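Local coordinates for protein chitinase (Paenibacillus sp. FPU-7, PDB 5GZT) that probably cleaves chitin and chitodextrins by random endo-hydrolysis of the beta-1,4 linkages between N-acetylglucosamine units, at residues F201-I212 with T223-F233; T318-E327 with K338-S346. One frame throughout, in Å; residues are numbered along the deposited sequence.

Contact 1 and contact 2 belong to two parts of the chain that follow each other in sequence. Contact 1 (201-212 with 223-233) lies at one end of a beta sandwich that is joined to the first family 18 barrel. Contact 2 (318-327 with 338-346) lies inside that barrel domain, after its second barrel strand. The long strand 264-284 belongs to the sandwich at its start and to the barrel at its end, so it joins the two regions. The centres of contact 1 and contact 2 are about 54 Å apart. The nearest atoms of contact 1 and contact 2 are about 36 Å apart, with no touch. Neither contact includes a ligand of the sodium ion, which is bound by Glu44, Thr50, Phe52 and Ser72.

Contact 1 (F201-I212 with T223-F233); sequences FNAYGWDNNATI and TYTYEKNSAQF
Tyr226 meets Trp206 in an offset edge-to-face pair. The edge of the indole six-membered ring points at the phenol face, with centroids 5.2 Å apart and planes at 72°. The closest atoms are Trp206 CZ2 and Tyr226 CE2, at 3.4 Å. Tyr226 CG is anti to its own backbone N (chi1 -158°), which swings the ring out toward the loop that carries Trp206 and Asn208. Ser230 CB sits over the centre of one face of the phenol ring. The amide of Asn208 also lies against this ring, with Asn208 ND2 3.5 Å from Tyr226 CE1. The backbone of Tyr226 is fixed as well, since Tyr226 N donates to Ala210 O at 2.8 Å. That bond continues the antiparallel beta hairpin of strands 210-215 and 221-225. Within the hairpin Ile212 and Tyr224 form a hydrogen-bonded pair. Ile212 N reaches Tyr224 O at 2.6 Å, and Tyr224 N reaches Ile212 O at 2.6 Å. The side chain of Ile212 turns inward, and Ile212 CD1 packs 3.7 Å from Phe233 CZ. The two side chains come from opposite directions. Phe201 CZ meets Phe233 CE2 edge to edge at 4.2 Å. Phe242 of strand 239-243 touches Ile212 and Phe233, so these side chains fill the interior between the two layers of the sandwich. At the hairpin end Thr225 OG1 caps the following short helix by accepting from Lys228 N.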
loop_
_atom_site.group_PDB
_atom_site.type_symbol
_atom_site.label_atom_id
_atom_site.label_comp_id
_atom_site.label_asym_id
_atom_site.label_seq_id
_atom_site.Cartn_x
_atom_site.Cartn_y
_atom_site.Cartn_z
ATOM N N PHE B 201 9.264 -26.293 5.860
ATOM C CA PHE B 201 10.455 -26.971 5.327
ATOM C C PHE B 201 10.531 -28.437 5.790
ATOM O O PHE B 201 10.081 -28.788 6.904
ATOM C CB PHE B 201 11.747 -26.213 5.699
ATOM C CG PHE B 201 11.905 -25.897 7.179
ATOM C CD1 PHE B 201 11.214 -24.844 7.774
ATOM C CD2 PHE B 201 12.808 -26.600 7.974
ATOM C CE1 PHE B 201 11.391 -24.521 9.135
ATOM C CE2 PHE B 201 12.984 -26.281 9.331
ATOM C CZ PHE B 201 12.270 -25.247 9.917
ATOM N N ASN B 202 11.060 -29.285 4.899
ATOM C CA ASN B 202 11.474 -30.668 5.229
ATOM C C ASN B 202 12.902 -30.640 5.799
ATOM O O ASN B 202 13.832 -30.214 5.100
ATOM C CB ASN B 202 11.406 -31.594 3.998
ATOM C CG ASN B 202 9.966 -31.951 3.599
ATOM O OD1 ASN B 202 9.116 -32.298 4.445
ATOM N ND2 ASN B 202 9.694 -31.907 2.297
ATOM N N ALA B 203 13.054 -31.054 7.069
ATOM C CA ALA B 203 14.366 -31.123 7.750
ATOM C C ALA B 203 14.801 -32.581 7.935
ATOM O O ALA B 203 14.395 -33.253 8.891
ATOM C CB ALA B 203 14.343 -30.393 9.096
ATOM N N TYR B 204 15.625 -33.058 7.005
ATOM C CA TYR B 204 16.266 -34.360 7.128
ATOM C C TYR B 204 17.301 -34.265 8.260
ATOM O O TYR B 204 17.937 -33.210 8.470
ATOM C CB TYR B 204 16.903 -34.795 5.807
ATOM C CG TYR B 204 15.966 -34.747 4.600
ATOM C CD1 TYR B 204 14.663 -35.274 4.666
ATOM C CD2 TYR B 204 16.387 -34.177 3.390
ATOM C CE1 TYR B 204 13.817 -35.231 3.570
ATOM C CE2 TYR B 204 15.546 -34.129 2.296
ATOM C CZ TYR B 204 14.267 -34.657 2.390
ATOM O OH TYR B 204 13.436 -34.618 1.303
ATOM N N GLY B 205 17.428 -35.357 9.013
ATOM C CA GLY B 205 18.254 -35.381 10.219
ATOM C C GLY B 205 17.704 -34.488 11.313
ATOM O O GLY B 205 18.463 -33.763 11.982
ATOM N N TRP B 206 16.381 -34.530 11.487
ATOM C CA TRP B 206 15.737 -33.741 12.520
ATOM C C TRP B 206 16.353 -34.153 13.853
ATOM O O TRP B 206 16.147 -35.284 14.292
ATOM C CB TRP B 206 14.199 -33.946 12.546
ATOM C CG TRP B 206 13.528 -33.114 13.635
ATOM C CD1 TRP B 206 12.763 -33.568 14.683
ATOM C CD2 TRP B 206 13.626 -31.693 13.797
ATOM N NE1 TRP B 206 12.374 -32.513 15.475
ATOM C CE2 TRP B 206 12.878 -31.353 14.947
ATOM C CE3 TRP B 206 14.258 -30.671 13.070
ATOM C CZ2 TRP B 206 12.749 -30.032 15.388
ATOM C CZ3 TRP B 206 14.134 -29.361 13.511
ATOM C CH2 TRP B 206 13.382 -29.050 14.662
ATOM N N ASP B 207 17.149 -33.268 14.459
ATOM C CA ASP B 207 17.680 -33.526 15.797
ATOM C C ASP B 207 17.150 -32.478 16.753
ATOM O O ASP B 207 17.904 -31.890 17.559
ATOM C CB ASP B 207 19.222 -33.606 15.784
ATOM C CG ASP B 207 19.846 -34.062 17.144
ATOM O OD1 ASP B 207 19.204 -34.827 17.907
ATOM O OD2 ASP B 207 20.990 -33.630 17.441
ATOM N N ASN B 208 15.835 -32.257 16.674
ATOM C CA ASN B 208 15.155 -31.455 17.659
ATOM C C ASN B 208 15.882 -30.100 17.883
ATOM O O ASN B 208 16.056 -29.631 19.024
ATOM C CB ASN B 208 15.064 -32.274 18.948
ATOM C CG ASN B 208 13.996 -31.771 19.882
ATOM O OD1 ASN B 208 14.298 -31.084 20.864
ATOM N ND2 ASN B 208 12.732 -32.088 19.575
ATOM N N ASN B 209 16.342 -29.505 16.781
ATOM C CA ASN B 209 16.902 -28.162 16.817
ATOM C C ASN B 209 16.933 -27.579 15.407
ATOM O O ASN B 209 17.033 -28.310 14.380
ATOM C CB ASN B 209 18.305 -28.111 17.432
ATOM C CG ASN B 209 19.401 -28.273 16.391
ATOM O OD1 ASN B 209 19.410 -29.241 15.623
ATOM N ND2 ASN B 209 20.310 -27.311 16.335
ATOM N N ALA B 210 16.846 -26.253 15.395
ATOM C CA ALA B 210 16.942 -25.437 14.186
ATOM C C ALA B 210 16.867 -23.980 14.585
ATOM O O ALA B 210 16.343 -23.612 15.669
ATOM C CB ALA B 210 15.848 -25.765 13.176
ATOM N N THR B 211 17.403 -23.164 13.686
ATOM C CA THR B 211 17.582 -21.733 13.925
ATOM C C THR B 211 17.137 -20.921 12.645
ATOM O O THR B 211 17.553 -21.206 11.482
ATOM C CB THR B 211 19.014 -21.454 14.522
ATOM O OG1 THR B 211 19.574 -20.244 13.994
ATOM C CG2 THR B 211 20.003 -22.645 14.285
ATOM N N ILE B 212 16.219 -19.973 12.866
ATOM C CA ILE B 212 15.619 -19.173 11.779
ATOM C C ILE B 212 15.918 -17.730 12.069
ATOM O O ILE B 212 15.653 -17.281 13.206
ATOM C CB ILE B 212 14.094 -19.365 11.697
ATOM C CG1 ILE B 212 13.770 -20.767 11.177
ATOM C CG2 ILE B 212 13.453 -18.333 10.759
ATOM C CD1 ILE B 212 12.356 -21.204 11.449
ATOM N N THR B 223 15.816 -13.540 15.406
ATOM C CA THR B 223 16.220 -14.960 15.439
ATOM C C THR B 223 15.264 -15.809 16.272
ATOM O O THR B 223 14.719 -15.358 17.306
ATOM C CB THR B 223 17.686 -15.173 15.907
ATOM O OG1 THR B 223 18.543 -14.151 15.390
ATOM C CG2 THR B 223 18.192 -16.520 15.406
ATOM N N TYR B 224 15.027 -17.012 15.761
ATOM C CA TYR B 224 14.161 -17.975 16.383
ATOM C C TYR B 224 14.848 -19.361 16.375
ATOM O O TYR B 224 15.405 -19.778 15.345
ATOM C CB TYR B 224 12.790 -17.999 15.673
ATOM C CG TYR B 224 12.003 -16.690 15.820
ATOM C CD1 TYR B 224 11.280 -16.385 16.997
ATOM C CD2 TYR B 224 11.998 -15.746 14.790
ATOM C CE1 TYR B 224 10.585 -15.183 17.129
ATOM C CE2 TYR B 224 11.289 -14.569 14.910
ATOM C CZ TYR B 224 10.595 -14.278 16.072
ATOM O OH TYR B 224 9.916 -13.089 16.141
ATOM N N THR B 225 14.814 -20.050 17.524
ATOM C CA THR B 225 15.414 -21.397 17.668
ATOM C C THR B 225 14.409 -22.398 18.223
ATOM O O THR B 225 13.556 -22.008 19.030
ATOM C CB THR B 225 16.638 -21.374 18.616
ATOM O OG1 THR B 225 16.265 -20.834 19.911
ATOM C CG2 THR B 225 17.795 -20.556 17.976
ATOM N N TYR B 226 14.515 -23.676 17.830
ATOM C CA TYR B 226 13.731 -24.736 18.520
ATOM C C TYR B 226 13.985 -24.757 20.043
ATOM O O TYR B 226 13.096 -25.116 20.815
ATOM C CB TYR B 226 13.994 -26.133 17.953
ATOM C CG TYR B 226 12.872 -27.127 18.251
ATOM C CD1 TYR B 226 12.803 -27.818 19.472
ATOM C CD2 TYR B 226 11.881 -27.385 17.312
ATOM C CE1 TYR B 226 11.771 -28.727 19.741
ATOM C CE2 TYR B 226 10.846 -28.288 17.572
ATOM C CZ TYR B 226 10.794 -28.962 18.780
ATOM O OH TYR B 226 9.768 -29.849 19.009
ATOM N N GLU B 227 15.189 -24.350 20.456
ATOM C CA GLU B 227 15.560 -24.249 21.880
ATOM C C GLU B 227 14.688 -23.233 22.649
ATOM O O GLU B 227 13.897 -23.627 23.517
ATOM C CB GLU B 227 17.073 -23.941 22.040
ATOM C CG GLU B 227 18.024 -25.142 21.852
ATOM C CD GLU B 227 17.962 -25.821 20.473
ATOM O OE1 GLU B 227 17.627 -25.168 19.445
ATOM O OE2 GLU B 227 18.259 -27.034 20.423
ATOM N N LYS B 228 14.817 -21.943 22.326
ATOM C CA LYS B 228 13.994 -20.901 22.993
ATOM C C LYS B 228 12.507 -20.901 22.591
ATOM O O LYS B 228 11.655 -20.500 23.401
ATOM C CB LYS B 228 14.572 -19.481 22.774
ATOM C CG LYS B 228 15.283 -18.853 23.979
ATOM C CD LYS B 228 16.684 -18.393 23.622
ATOM C CE LYS B 228 17.583 -19.601 23.419
ATOM N NZ LYS B 228 18.827 -19.244 22.700
ATOM N N ASN B 229 12.203 -21.346 21.364
ATOM C CA ASN B 229 10.952 -20.972 20.689
ATOM C C ASN B 229 10.176 -22.130 20.086
ATOM O O ASN B 229 9.432 -21.901 19.133
ATOM C CB ASN B 229 11.240 -19.965 19.543
ATOM C CG ASN B 229 12.159 -18.826 19.954
ATOM O OD1 ASN B 229 13.314 -18.728 19.505
ATOM N ND2 ASN B 229 11.647 -17.949 20.807
ATOM N N SER B 230 10.291 -23.351 20.615
ATOM C CA SER B 230 9.539 -24.493 20.022
ATOM C C SER B 230 8.003 -24.317 20.088
ATOM O O SER B 230 7.282 -25.026 19.365
ATOM C CB SER B 230 9.935 -25.846 20.641
ATOM O OG SER B 230 9.684 -25.861 22.036
ATOM N N ALA B 231 7.525 -23.394 20.954
ATOM C CA ALA B 231 6.145 -22.825 20.884
ATOM C C ALA B 231 5.734 -22.337 19.460
ATOM O O ALA B 231 4.577 -22.474 19.070
ATOM C CB ALA B 231 5.967 -21.683 21.910
ATOM N N GLN B 232 6.691 -21.792 18.705
ATOM C CA GLN B 232 6.462 -21.288 17.348
ATOM C C GLN B 232 6.749 -22.358 16.301
ATOM O O GLN B 232 6.671 -22.077 15.108
ATOM C CB GLN B 232 7.301 -20.012 17.113
ATOM C CG GLN B 232 6.991 -18.918 18.136
ATOM C CD GLN B 232 7.563 -17.548 17.803
ATOM O OE1 GLN B 232 8.053 -16.844 18.670
ATOM N NE2 GLN B 232 7.459 -17.151 16.549
ATOM N N PHE B 233 7.055 -23.591 16.731
ATOM C CA PHE B 233 7.364 -24.679 15.775
ATOM C C PHE B 233 6.453 -25.850 15.961
ATOM O O PHE B 233 5.973 -26.086 17.068
ATOM C CB PHE B 233 8.736 -25.253 16.005
ATOM C CG PHE B 233 9.852 -24.402 15.540
ATOM C CD1 PHE B 233 10.358 -23.395 16.371
ATOM C CD2 PHE B 233 10.479 -24.675 14.308
ATOM C CE1 PHE B 233 11.441 -22.615 15.949
ATOM C CE2 PHE B 233 11.563 -23.917 13.881
ATOM C CZ PHE B 233 12.050 -22.889 14.704
#

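Contact 2 (T318-E327 with K338-S346)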
loop_
_atom_site.group_PDB
_atom_site.type_symbol
_atom_site.label_atom_id
_atom_site.label_comp_id
_atom_site.label_asym_id
_atom_site.label_seq_id
_atom_site.Cartn_x
_atom_site.Cartn_y
_atom_site.Cartn_z
ATOM N N THR B 318 13.666 12.567 -14.548
ATOM C CA THR B 318 12.460 13.127 -13.985
ATOM C C THR B 318 11.456 13.498 -15.119
ATOM O O THR B 318 11.828 13.641 -16.309
ATOM C CB THR B 318 12.755 14.342 -13.098
ATOM O OG1 THR B 318 13.468 15.299 -13.851
ATOM C CG2 THR B 318 13.526 13.996 -11.912
ATOM N N ILE B 319 10.154 13.578 -14.783
ATOM C CA ILE B 319 9.106 13.820 -15.810
ATOM C C ILE B 319 9.265 15.188 -16.517
ATOM O O ILE B 319 8.942 15.345 -17.698
ATOM C CB ILE B 319 7.685 13.652 -15.214
ATOM C CG1 ILE B 319 6.647 13.438 -16.283
ATOM C CG2 ILE B 319 7.335 14.792 -14.274
ATOM C CD1 ILE B 319 5.249 13.066 -15.702
ATOM N N LYS B 320 9.795 16.164 -15.812
ATOM C CA LYS B 320 10.131 17.460 -16.474
ATOM C C LYS B 320 11.055 17.353 -17.665
ATOM O O LYS B 320 11.044 18.225 -18.530
ATOM C CB LYS B 320 10.718 18.479 -15.476
ATOM C CG LYS B 320 12.135 18.156 -15.031
ATOM C CD LYS B 320 12.539 18.901 -13.762
ATOM C CE LYS B 320 12.590 20.400 -14.024
ATOM N NZ LYS B 320 12.432 21.296 -12.822
ATOM N N GLU B 321 11.794 16.254 -17.752
ATOM C CA GLU B 321 12.684 15.992 -18.880
ATOM C C GLU B 321 12.077 15.199 -19.979
ATOM O O GLU B 321 12.788 14.787 -20.882
ATOM C CB GLU B 321 13.913 15.292 -18.350
ATOM C CG GLU B 321 14.635 16.165 -17.312
ATOM C CD GLU B 321 16.006 15.642 -16.910
ATOM O OE1 GLU B 321 16.726 15.070 -17.785
ATOM O OE2 GLU B 321 16.358 15.804 -15.716
ATOM N N ASP B 322 10.774 14.962 -19.925
ATOM C CA ASP B 322 10.080 14.119 -20.926
ATOM C C ASP B 322 9.264 15.025 -21.801
ATOM O O ASP B 322 8.206 15.500 -21.364
ATOM C CB ASP B 322 9.133 13.071 -20.261
ATOM C CG ASP B 322 8.420 12.194 -21.276
ATOM O OD1 ASP B 322 8.735 12.297 -22.479
ATOM O OD2 ASP B 322 7.560 11.362 -20.891
ATOM N N ALA B 323 9.714 15.238 -23.040
ATOM C CA ALA B 323 9.126 16.294 -23.893
ATOM C C ALA B 323 7.756 15.940 -24.364
ATOM O O ALA B 323 6.982 16.826 -24.708
ATOM C CB ALA B 323 9.989 16.596 -25.114
ATOM N N LYS B 324 7.481 14.640 -24.452
ATOM C CA LYS B 324 6.171 14.150 -24.827
ATOM C C LYS B 324 5.133 14.738 -23.872
ATOM O O LYS B 324 4.088 15.160 -24.305
ATOM C CB LYS B 324 6.181 12.623 -24.750
ATOM C CG LYS B 324 4.842 11.927 -24.965
ATOM C CD LYS B 324 4.490 11.777 -26.418
ATOM C CE LYS B 324 3.022 12.038 -26.642
ATOM N NZ LYS B 324 2.683 11.865 -28.078
ATOM N N TRP B 325 5.491 14.798 -22.601
ATOM C CA TRP B 325 4.700 15.377 -21.560
ATOM C C TRP B 325 4.747 16.947 -21.566
ATOM O O TRP B 325 3.693 17.616 -21.634
ATOM C CB TRP B 325 5.184 14.858 -20.210
ATOM C CG TRP B 325 4.270 15.225 -19.149
ATOM C CD1 TRP B 325 2.945 14.857 -19.062
ATOM C CD2 TRP B 325 4.533 16.060 -18.018
ATOM N NE1 TRP B 325 2.391 15.409 -17.940
ATOM C CE2 TRP B 325 3.327 16.150 -17.282
ATOM C CE3 TRP B 325 5.636 16.763 -17.569
ATOM C CZ2 TRP B 325 3.217 16.873 -16.107
ATOM C CZ3 TRP B 325 5.518 17.482 -16.363
ATOM C CH2 TRP B 325 4.324 17.535 -15.666
ATOM N N THR B 326 5.945 17.520 -21.485
ATOM C CA THR B 326 6.086 18.992 -21.278
ATOM C C THR B 326 5.619 19.805 -22.445
ATOM O O THR B 326 5.221 20.932 -22.218
ATOM C CB THR B 326 7.520 19.454 -20.950
ATOM O OG1 THR B 326 8.438 18.987 -21.958
ATOM C CG2 THR B 326 7.930 18.917 -19.578
ATOM N N GLU B 327 5.637 19.223 -23.648
ATOM C CA GLU B 327 5.286 19.898 -24.896
ATOM C C GLU B 327 3.956 19.422 -25.472
ATOM O O GLU B 327 3.660 19.657 -26.642
ATOM C CB GLU B 327 6.406 19.708 -25.938
ATOM C CG GLU B 327 7.850 19.962 -25.437
ATOM C CD GLU B 327 8.004 21.249 -24.627
ATOM O OE1 GLU B 327 7.344 22.240 -24.996
ATOM O OE2 GLU B 327 8.778 21.308 -23.626
ATOM N N LYS B 338 4.555 25.436 -16.815
ATOM C CA LYS B 338 4.477 24.763 -15.494
ATOM C C LYS B 338 5.090 23.340 -15.560
ATOM O O LYS B 338 5.904 22.990 -14.715
ATOM C CB LYS B 338 3.035 24.713 -14.984
ATOM C CG LYS B 338 2.887 24.419 -13.493
ATOM C CD LYS B 338 1.433 24.062 -13.083
ATOM C CE LYS B 338 1.228 22.561 -12.702
ATOM N NZ LYS B 338 1.768 21.483 -13.646
ATOM N N ARG B 339 4.754 22.579 -16.611
ATOM C CA ARG B 339 5.284 21.256 -16.817
ATOM C C ARG B 339 6.806 21.252 -16.916
ATOM O O ARG B 339 7.468 20.473 -16.224
ATOM C CB ARG B 339 4.668 20.638 -18.050
ATOM C CG ARG B 339 3.207 20.208 -17.805
ATOM C CD ARG B 339 2.710 19.308 -18.932
ATOM N NE ARG B 339 1.315 18.944 -18.727
ATOM C CZ ARG B 339 0.650 18.064 -19.481
ATOM N NH1 ARG B 339 1.237 17.431 -20.487
ATOM N NH2 ARG B 339 -0.616 17.803 -19.227
ATOM N N ARG B 340 7.363 22.169 -17.727
ATOM C CA ARG B 340 8.825 22.263 -17.871
ATOM C C ARG B 340 9.544 22.562 -16.598
ATOM O O ARG B 340 10.661 22.078 -16.431
ATOM C CB ARG B 340 9.234 23.296 -18.929
ATOM C CG ARG B 340 8.794 22.948 -20.355
ATOM C CD ARG B 340 8.840 24.237 -21.185
ATOM N NE ARG B 340 8.269 24.049 -22.504
ATOM C CZ ARG B 340 7.594 24.981 -23.152
ATOM N NH1 ARG B 340 7.382 26.194 -22.642
ATOM N NH2 ARG B 340 7.073 24.673 -24.304
ATOM N N ASN B 341 8.898 23.295 -15.681
ATOM C CA ASN B 341 9.424 23.554 -14.340
ATOM C C ASN B 341 8.940 22.623 -13.233
ATOM O O ASN B 341 9.015 22.955 -11.994
ATOM C CB ASN B 341 9.127 25.013 -13.927
ATOM C CG ASN B 341 9.622 26.020 -14.972
ATOM O OD1 ASN B 341 10.593 25.769 -15.647
ATOM N ND2 ASN B 341 8.927 27.149 -15.115
ATOM N N ASN B 342 8.469 21.446 -13.610
ATOM C CA ASN B 342 7.906 20.539 -12.580
ATOM C C ASN B 342 8.927 20.269 -11.453
ATOM O O ASN B 342 10.004 19.838 -11.720
ATOM C CB ASN B 342 7.481 19.226 -13.234
ATOM C CG ASN B 342 6.583 18.436 -12.323
ATOM O OD1 ASN B 342 5.473 18.891 -12.028
ATOM N ND2 ASN B 342 7.134 17.368 -11.720
ATOM N N PRO B 343 8.586 20.522 -10.195
ATOM C CA PRO B 343 9.517 20.426 -9.103
ATOM C C PRO B 343 9.822 19.030 -8.527
ATOM O O PRO B 343 9.623 18.790 -7.345
ATOM C CB PRO B 343 8.844 21.277 -8.046
ATOM C CG PRO B 343 7.419 20.970 -8.269
ATOM C CD PRO B 343 7.269 20.976 -9.722
ATOM N N ASP B 344 10.419 18.191 -9.353
ATOM C CA ASP B 344 10.615 16.804 -9.035
ATOM C C ASP B 344 11.528 16.589 -7.836
ATOM O O ASP B 344 11.225 15.736 -6.921
ATOM C CB ASP B 344 11.052 16.013 -10.261
ATOM C CG ASP B 344 9.926 15.787 -11.234
ATOM O OD1 ASP B 344 9.004 14.919 -10.954
ATOM O OD2 ASP B 344 9.936 16.518 -12.268
ATOM N N GLU B 345 12.585 17.401 -7.764
ATOM C CA GLU B 345 13.572 17.209 -6.720
ATOM C C GLU B 345 13.010 17.679 -5.420
ATOM O O GLU B 345 13.163 17.004 -4.393
ATOM C CB GLU B 345 14.909 17.903 -7.066
ATOM C CG GLU B 345 15.523 17.355 -8.359
ATOM C CD GLU B 345 17.048 17.505 -8.484
ATOM O OE1 GLU B 345 17.622 18.477 -7.916
ATOM O OE2 GLU B 345 17.662 16.658 -9.197
ATOM N N SER B 346 12.366 18.827 -5.423
ATOM C CA SER B 346 11.624 19.237 -4.236
ATOM C C SER B 346 10.572 18.142 -3.784
ATOM O O SER B 346 10.420 17.815 -2.591
ATOM C CB SER B 346 10.866 20.525 -4.566
ATOM O OG SER B 346 10.273 21.023 -3.396
HETATM O O HOH W 1 9.469 12.675 -12.224
HETATM O O HOH W 2 13.288 19.516 -9.975
#
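Trp325 holds CG anti to its backbone N (chi1 -170°), and Arg339 turns CG anti to its carbonyl carbon (chi1 -74°) with an extended chain beyond it. These torsions lay the arginine along one face of the indole. The contact belongs to the family 18 TIM barrel. It lies in the connection from barrel strand 303-312 to barrel strand 362-368, where the 3-10 turn 319-321 and the short helix 323-326 pack against the end of helix 333-340 and the start of helix 344-352. The guanidinium of Arg339 is stacked nearly flat on Trp325, with planes 7° apart and an off-centre cation-pi contact. Arg339 CD lies over the six-membered ring of Trp325, 3.7 Å from its centroid. Arg339 NH1 also donates to Trp325 O at 2.7 Å, in the guanidinium plane, so the group is held both by its face and by its edge. The opposite indole face is covered by Ile319 CD1. With an alanine here in place of Trp325, the guanidinium of Arg339 would probably lose the surface it lies on, leaving the bond to the backbone oxygen to hold it, and a gap would open beside Ile319.

Arg340 grips Glu327 side-on, with the two flat groups nearly coplanar. Arg340 NH2 meets Glu327 OE1 at 2.5 Å and Arg340 NE meets Glu327 OE2 at 3.0 Å, each on a syn lone pair. Thr326 OG1 donates to Glu327 OE2 too, from above the carboxylate plane. Through NH1, Arg340 has a second acidic partner, Glu333. Lys320 NZ bonds to Asn342 O at 3.0 Å, from above the carbonyl plane. Asp344 N reaches the same oxygen from the other face, closing an inverse gamma turn centred on Pro343. Asp344 OD1 is hydrogen-bonded to Tyr306 OH. Water 1 donates to Asp344 OD1 at 2.6 Å and accepts from Ile319 N at 2.8 Å.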